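Local coordinates for protein porphyranase B (Zobellia galactanivorans, PDB 3JUU) that hydrolyses the sulfated algal polysaccharide porphyran at linkages between beta-D-galactose and alpha-L-galactose-6-sulfate, and is inactive on the unsulfated agarose portions of the chain, at residues W126-G131 / Y237-V242; E143-E148 / N170-N175. All coordinates share one frame; numbering follows the deposited sequence.

Contact 1: W126-G131 / Y237-V242; sequences WLINEG and YLRMVV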
loop_
_atom_site.group_PDB
_atom_site.type_symbol
_atom_site.label_atom_id
_atom_site.label_comp_id
_atom_site.label_asym_id
_atom_site.label_seq_id
_atom_site.Cartn_x
_atom_site.Cartn_y
_atom_site.Cartn_z
ATOM N N TRP A 126 0.421 -1.841 0.852
ATOM C CA TRP A 126 1.753 -2.475 1.026
ATOM C C TRP A 126 1.972 -2.967 2.444
ATOM O O TRP A 126 1.123 -2.678 3.342
ATOM C CB TRP A 126 2.911 -1.596 0.500
ATOM C CG TRP A 126 2.950 -0.124 1.007
ATOM C CD1 TRP A 126 2.052 0.858 0.659
ATOM C CD2 TRP A 126 3.878 0.466 1.925
ATOM N NE1 TRP A 126 2.427 2.052 1.282
ATOM C CE2 TRP A 126 3.535 1.839 2.048
ATOM C CE3 TRP A 126 5.037 -0.013 2.593
ATOM C CZ2 TRP A 126 4.212 2.746 2.912
ATOM C CZ3 TRP A 126 5.770 0.882 3.419
ATOM C CH2 TRP A 126 5.357 2.285 3.561
ATOM N N LEU A 127 3.094 -3.677 2.636
ATOM C CA LEU A 127 3.455 -4.254 3.945
ATOM C C LEU A 127 4.868 -3.840 4.185
ATOM O O LEU A 127 5.675 -3.816 3.232
ATOM C CB LEU A 127 3.446 -5.835 3.832
ATOM C CG LEU A 127 1.998 -6.394 3.833
ATOM C CD1 LEU A 127 1.842 -7.779 3.124
ATOM C CD2 LEU A 127 1.551 -6.507 5.297
ATOM N N ILE A 128 5.235 -3.562 5.433
ATOM C CA ILE A 128 6.652 -3.338 5.736
ATOM C C ILE A 128 6.880 -3.875 7.149
ATOM O O ILE A 128 5.978 -3.869 7.964
ATOM C CB ILE A 128 7.042 -1.800 5.504
ATOM C CG1 ILE A 128 8.552 -1.573 5.591
ATOM C CG2 ILE A 128 6.279 -0.896 6.551
ATOM C CD1 ILE A 128 9.026 -0.243 5.165
ATOM N N ASN A 129 8.109 -4.282 7.460
ATOM C CA ASN A 129 8.434 -4.622 8.823
ATOM C C ASN A 129 8.802 -3.320 9.560
ATOM O O ASN A 129 8.809 -2.216 8.960
ATOM C CB ASN A 129 9.568 -5.674 8.856
ATOM C CG ASN A 129 10.941 -5.086 8.551
ATOM O OD1 ASN A 129 11.096 -4.140 7.730
ATOM N ND2 ASN A 129 11.983 -5.612 9.263
ATOM N N GLU A 130 9.136 -3.450 10.822
ATOM C CA GLU A 130 9.462 -2.248 11.634
ATOM C C GLU A 130 10.797 -2.549 12.343
ATOM O O GLU A 130 10.830 -2.966 13.491
ATOM C CB GLU A 130 8.282 -1.969 12.595
ATOM C CG GLU A 130 7.130 -1.313 11.807
ATOM C CD GLU A 130 5.928 -0.978 12.663
ATOM O OE1 GLU A 130 5.936 -1.345 13.847
ATOM O OE2 GLU A 130 4.950 -0.378 12.142
ATOM N N GLY A 131 11.863 -2.367 11.607
ATOM C CA GLY A 131 13.147 -3.001 11.935
ATOM C C GLY A 131 13.684 -2.469 13.268
ATOM O O GLY A 131 14.356 -3.180 14.022
ATOM N N TYR A 237 3.499 -5.097 8.701
ATOM C CA TYR A 237 2.316 -4.280 9.059
ATOM C C TYR A 237 1.797 -3.681 7.806
ATOM O O TYR A 237 2.640 -3.313 6.934
ATOM C CB TYR A 237 2.727 -3.129 10.019
ATOM C CG TYR A 237 3.334 -3.688 11.326
ATOM C CD1 TYR A 237 2.519 -3.880 12.490
ATOM C CD2 TYR A 237 4.684 -4.148 11.358
ATOM C CE1 TYR A 237 3.074 -4.423 13.691
ATOM C CE2 TYR A 237 5.230 -4.714 12.534
ATOM C CZ TYR A 237 4.394 -4.858 13.681
ATOM O OH TYR A 237 4.934 -5.422 14.831
ATOM N N LEU A 238 0.465 -3.529 7.731
ATOM C CA LEU A 238 -0.197 -2.980 6.552
ATOM C C LEU A 238 -0.035 -1.459 6.456
ATOM O O LEU A 238 0.154 -0.735 7.496
ATOM C CB LEU A 238 -1.683 -3.305 6.534
ATOM C CG LEU A 238 -1.996 -4.783 6.222
ATOM C CD1 LEU A 238 -3.448 -5.100 6.645
ATOM C CD2 LEU A 238 -1.796 -5.138 4.745
ATOM N N ARG A 239 -0.060 -1.001 5.217
ATOM C CA ARG A 239 0.024 0.427 4.927
ATOM C C ARG A 239 -0.965 0.753 3.809
ATOM O O ARG A 239 -0.960 0.088 2.747
ATOM C CB ARG A 239 1.397 0.793 4.377
ATOM C CG ARG A 239 2.554 0.552 5.366
ATOM C CD ARG A 239 2.608 1.738 6.419
ATOM N NE ARG A 239 3.696 1.521 7.368
ATOM C CZ ARG A 239 3.580 0.902 8.546
ATOM N NH1 ARG A 239 2.473 0.314 8.886
ATOM N NH2 ARG A 239 4.645 0.884 9.355
ATOM N N MET A 240 -1.742 1.839 3.987
ATOM C CA MET A 240 -2.515 2.428 2.889
ATOM C C MET A 240 -2.131 3.930 2.929
ATOM O O MET A 240 -2.433 4.650 3.914
ATOM C CB MET A 240 -4.044 2.235 3.132
ATOM C CG MET A 240 -4.531 0.747 2.956
ATOM S SD MET A 240 -4.341 -0.083 4.631
ATOM C CE MET A 240 -5.717 0.517 5.616
ATOM N N VAL A 241 -1.455 4.397 1.882
ATOM C CA VAL A 241 -0.743 5.686 1.983
ATOM C C VAL A 241 -0.956 6.438 0.703
ATOM O O VAL A 241 -0.917 5.866 -0.421
ATOM C CB VAL A 241 0.784 5.477 2.276
ATOM C CG1 VAL A 241 1.606 6.809 2.090
ATOM C CG2 VAL A 241 0.968 4.876 3.721
ATOM N N VAL A 242 -1.094 7.750 0.851
ATOM C CA VAL A 242 -1.275 8.638 -0.306
ATOM C C VAL A 242 -0.206 9.709 -0.085
ATOM O O VAL A 242 -0.246 10.434 0.927
ATOM C CB VAL A 242 -2.718 9.278 -0.277
ATOM C CG1 VAL A 242 -2.783 10.475 -1.317
ATOM C CG2 VAL A 242 -3.787 8.200 -0.617
HETATM O O HOH W 1 2.216 -0.049 11.742
#

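Contact 2: E143-E148 / N170-N175; sequences ELDIQE and NTHSRN. With SO4 (sulfate ion), chain G.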
loop_
_atom_site.group_PDB
_atom_site.type_symbol
_atom_site.label_atom_id
_atom_site.label_comp_id
_atom_site.label_asym_id
_atom_site.label_seq_id
_atom_site.Cartn_x
_atom_site.Cartn_y
_atom_site.Cartn_z
ATOM N N GLU A 143 10.186 -4.780 2.575
ATOM C CA GLU A 143 8.966 -4.057 2.166
ATOM C C GLU A 143 8.363 -4.826 1.024
ATOM O O GLU A 143 9.060 -5.149 0.065
ATOM C CB GLU A 143 9.373 -2.628 1.696
ATOM C CG GLU A 143 8.140 -1.820 1.165
ATOM C CD GLU A 143 8.589 -0.428 0.666
ATOM O OE1 GLU A 143 9.749 0.006 0.921
ATOM O OE2 GLU A 143 7.767 0.216 -0.027
ATOM N N LEU A 144 7.052 -5.082 1.124
ATOM C CA LEU A 144 6.293 -5.833 0.100
ATOM C C LEU A 144 5.168 -4.876 -0.418
ATOM O O LEU A 144 4.169 -4.638 0.228
ATOM C CB LEU A 144 5.714 -7.130 0.767
ATOM C CG LEU A 144 5.259 -8.277 -0.182
ATOM C CD1 LEU A 144 4.662 -9.418 0.627
ATOM C CD2 LEU A 144 4.262 -7.775 -1.264
ATOM N N ASP A 145 5.388 -4.309 -1.601
ATOM C CA ASP A 145 4.408 -3.391 -2.242
ATOM C C ASP A 145 3.419 -4.147 -3.117
ATOM O O ASP A 145 3.802 -4.811 -4.097
ATOM C CB ASP A 145 5.197 -2.363 -3.075
ATOM C CG ASP A 145 6.206 -1.623 -2.209
ATOM O OD1 ASP A 145 5.769 -0.970 -1.218
ATOM O OD2 ASP A 145 7.416 -1.756 -2.460
ATOM N N ILE A 146 2.140 -4.034 -2.773
ATOM C CA ILE A 146 1.161 -4.832 -3.443
ATOM C C ILE A 146 0.662 -4.025 -4.625
ATOM O O ILE A 146 0.604 -4.513 -5.785
ATOM C CB ILE A 146 0.028 -5.261 -2.470
ATOM C CG1 ILE A 146 0.627 -5.975 -1.315
ATOM C CG2 ILE A 146 -1.103 -6.071 -3.233
ATOM C CD1 ILE A 146 -0.229 -6.019 -0.146
ATOM N N GLN A 147 0.306 -2.736 -4.376
ATOM C CA GLN A 147 0.013 -1.865 -5.489
ATOM C C GLN A 147 0.537 -0.457 -5.169
ATOM O O GLN A 147 0.339 0.062 -4.053
ATOM C CB GLN A 147 -1.517 -1.816 -5.783
ATOM C CG GLN A 147 -2.037 -0.697 -6.670
ATOM C CD GLN A 147 -1.511 -0.739 -8.115
ATOM O OE1 GLN A 147 -0.379 -1.182 -8.342
ATOM N NE2 GLN A 147 -2.325 -0.285 -9.101
ATOM N N GLU A 148 1.204 0.155 -6.133
ATOM C CA GLU A 148 1.515 1.596 -6.044
ATOM C C GLU A 148 1.058 2.191 -7.360
ATOM O O GLU A 148 1.278 1.622 -8.425
ATOM C CB GLU A 148 3.013 1.871 -5.862
ATOM C CG GLU A 148 3.534 1.396 -4.515
ATOM C CD GLU A 148 4.997 1.629 -4.369
ATOM O OE1 GLU A 148 5.338 2.822 -4.098
ATOM O OE2 GLU A 148 5.766 0.629 -4.528
ATOM N N ASN A 170 6.120 -4.754 -5.869
ATOM C CA ASN A 170 7.570 -4.733 -5.624
ATOM C C ASN A 170 7.948 -5.432 -4.356
ATOM O O ASN A 170 7.097 -5.719 -3.483
ATOM C CB ASN A 170 8.097 -3.258 -5.636
ATOM C CG ASN A 170 9.516 -3.132 -6.237
ATOM O OD1 ASN A 170 10.339 -4.035 -6.083
ATOM N ND2 ASN A 170 9.809 -1.992 -6.863
ATOM N N THR A 171 9.234 -5.785 -4.236
ATOM C CA THR A 171 9.725 -6.393 -2.948
ATOM C C THR A 171 11.103 -5.767 -2.744
ATOM O O THR A 171 11.884 -5.690 -3.684
ATOM C CB THR A 171 9.825 -7.976 -2.987
ATOM O OG1 THR A 171 10.646 -8.345 -4.110
ATOM C CG2 THR A 171 8.351 -8.697 -3.175
ATOM N N HIS A 172 11.386 -5.253 -1.561
ATOM C CA HIS A 172 12.626 -4.559 -1.321
ATOM C C HIS A 172 13.316 -5.141 -0.116
ATOM O O HIS A 172 12.655 -5.417 0.883
ATOM C CB HIS A 172 12.392 -3.073 -0.968
ATOM C CG HIS A 172 11.704 -2.309 -2.045
ATOM N ND1 HIS A 172 12.352 -1.930 -3.203
ATOM C CD2 HIS A 172 10.415 -1.903 -2.181
ATOM C CE1 HIS A 172 11.521 -1.234 -3.959
ATOM N NE2 HIS A 172 10.341 -1.207 -3.366
ATOM N N SER A 173 14.647 -5.196 -0.199
ATOM C CA SER A 173 15.473 -5.516 0.967
ATOM C C SER A 173 16.469 -4.353 1.084
ATOM O O SER A 173 17.185 -4.020 0.120
ATOM C CB SER A 173 16.213 -6.846 0.725
ATOM O OG SER A 173 17.285 -6.936 1.684
ATOM N N ARG A 174 16.550 -3.729 2.252
ATOM C CA ARG A 174 17.508 -2.618 2.460
ATOM C C ARG A 174 17.847 -2.403 3.917
ATOM O O ARG A 174 17.306 -3.153 4.783
ATOM C CB ARG A 174 16.999 -1.306 1.872
ATOM C CG ARG A 174 15.593 -0.861 2.475
ATOM C CD ARG A 174 15.184 0.552 1.968
ATOM N NE ARG A 174 13.906 0.912 2.565
ATOM C CZ ARG A 174 12.732 0.490 2.111
ATOM N NH1 ARG A 174 12.634 -0.273 0.999
ATOM N NH2 ARG A 174 11.660 0.842 2.768
ATOM N N ASN A 175 18.673 -1.367 4.228
ATOM C CA ASN A 175 19.007 -1.107 5.663
ATOM C C ASN A 175 19.600 -2.326 6.381
ATOM O O ASN A 175 19.322 -2.632 7.581
ATOM C CB ASN A 175 17.811 -0.558 6.450
ATOM C CG ASN A 175 17.249 0.689 5.863
ATOM O OD1 ASN A 175 17.995 1.520 5.348
ATOM N ND2 ASN A 175 15.902 0.807 5.865
HETATM S S SO4 G . 12.883 3.192 5.408
HETATM O O1 SO4 G . 12.391 4.481 5.065
HETATM O O2 SO4 G . 11.845 2.174 5.378
HETATM O O3 SO4 G . 14.050 2.933 4.548
HETATM O O4 SO4 G . 13.097 3.211 6.838
HETATM O O HOH W 2 8.283 0.737 -4.131
#

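Contact 1: W126-G131 / Y237-V242
In the jelly-roll sandwich of family 16 glycoside hydrolases, the substrate-binding face is built from antiparallel strands, and here Trp-126 and Ile-128 meet Arg-239 and Tyr-237 on two of them. Two hydrogen-bonded pairs, Trp-126 with Arg-239 and Ile-128 with Tyr-237, carry two backbone bonds each and enclose the non-hydrogen-bonded pair of Leu-127 and Leu-238. The CG of Trp-126 sits between the backbone N and the carbonyl carbon (chi1 51°), and Arg-239 CB stands over one face of the indole, 3.4 Å from the centroid of the five-membered ring, a CH-pi contact. Arg-239 CG follows over the six-membered ring, 3.7 Å from Trp-126 CZ2, and the bend at chi2 (-79°) keeps CD near the ring. Val-241 CB lies beside the indole edge, 3.9 Å from Trp-126 NE1. On this same face of the fold the indole also touches Glu-143, probably the nucleophile, and Trp-54, which probably binds substrate. An alanine in place of Trp-126 would probably leave the aliphatic part of Arg-239 without its aromatic support and open a gap beside Val-241. Farther along, the guanidinium lies against Ile-128 CG2 and meets Glu-130 in its own plane: NH2 of Arg-239 donates to the anti lone pair of Glu-130 OE2 at 3.1 Å, a nearly straight salt bridge (166°). A water links that oxygen to Arg-239 NH1, which also bonds to Leu-238 O. NE of Arg-239 forms a salt bridge with a bound MES molecule, probably from the crystallisation liquor. The Glu-130 carboxylate stacks almost flat on the Tyr-237 ring, with its CD 3.6 Å from Tyr-237 CD2. Behind the sheet, Leu-127 CD2 and Leu-238 CD2 pack alongside each other at 3.7 Å.

Contact 2: E143-E148 / N170-N175
Glu-143 and His-172 lie side by side and point the same way from a hydrogen-bonded antiparallel pair, with carboxylate and imidazole planes 49° apart and Glu-143 CD 3.7 Å from His-172 CD2. Glu-143, probably the nucleophile, is extended, its CG anti to the backbone N (chi1 177°). Arg-174 comes at it end-on with its guanidinium nearly perpendicular to the carboxylate: NH2 and NH1 reach Glu-143 OE1 from opposite faces, at 2.8 Å and 2.9 Å. The NE-NH2 edge of the guanidinium holds a sulfate ion, probably from the crystallisation liquor, with Asn-175 ND2 also donating to its O3. Asp-145 crosses His-172 at about a right angle and sets OD2 at the imidazole edge, 3.0 Å from His-172 CD2. Water joins His-172 NE2 to OE2 of Glu-148, the probable proton donor, while His-172 ND1 is hydrogen-bonded to Ser-186 OG. Ile-146 and Gln-147 both face Phe-125 in a classic beta bulge, which lets Glu-148 follow Glu-143 and Asp-145 on the same side, as in the ExDxxE signature of family 16. Strand 141-150 runs between strands 122-128 and 166-174, with Leu-144 on its other face packed against strands 202-210 and 213-218.

Strand 141-150 lies beside strand 122-128, so the two contacts are successive strand pairings in one sheet: 237-242, 122-128, 141-150, 166-174. Leu-127 N probably bonds to Leu-144 O across the shared boundary, and Trp-126 CB packs on Asp-145 OD1. Contact 1 is the more buried and joins segments far apart in sequence; contact 2 is partly buried and joins segments closer along the chain. Their chemistry differs accordingly. In contact 1 one arginine is laid over an aromatic face before reaching its glutamate, whereas contact 2 gathers acids, a histidine and an arginine around the probable catalytic pair. Ile-128 CD1 bridges them, packing against Arg-174 NH2.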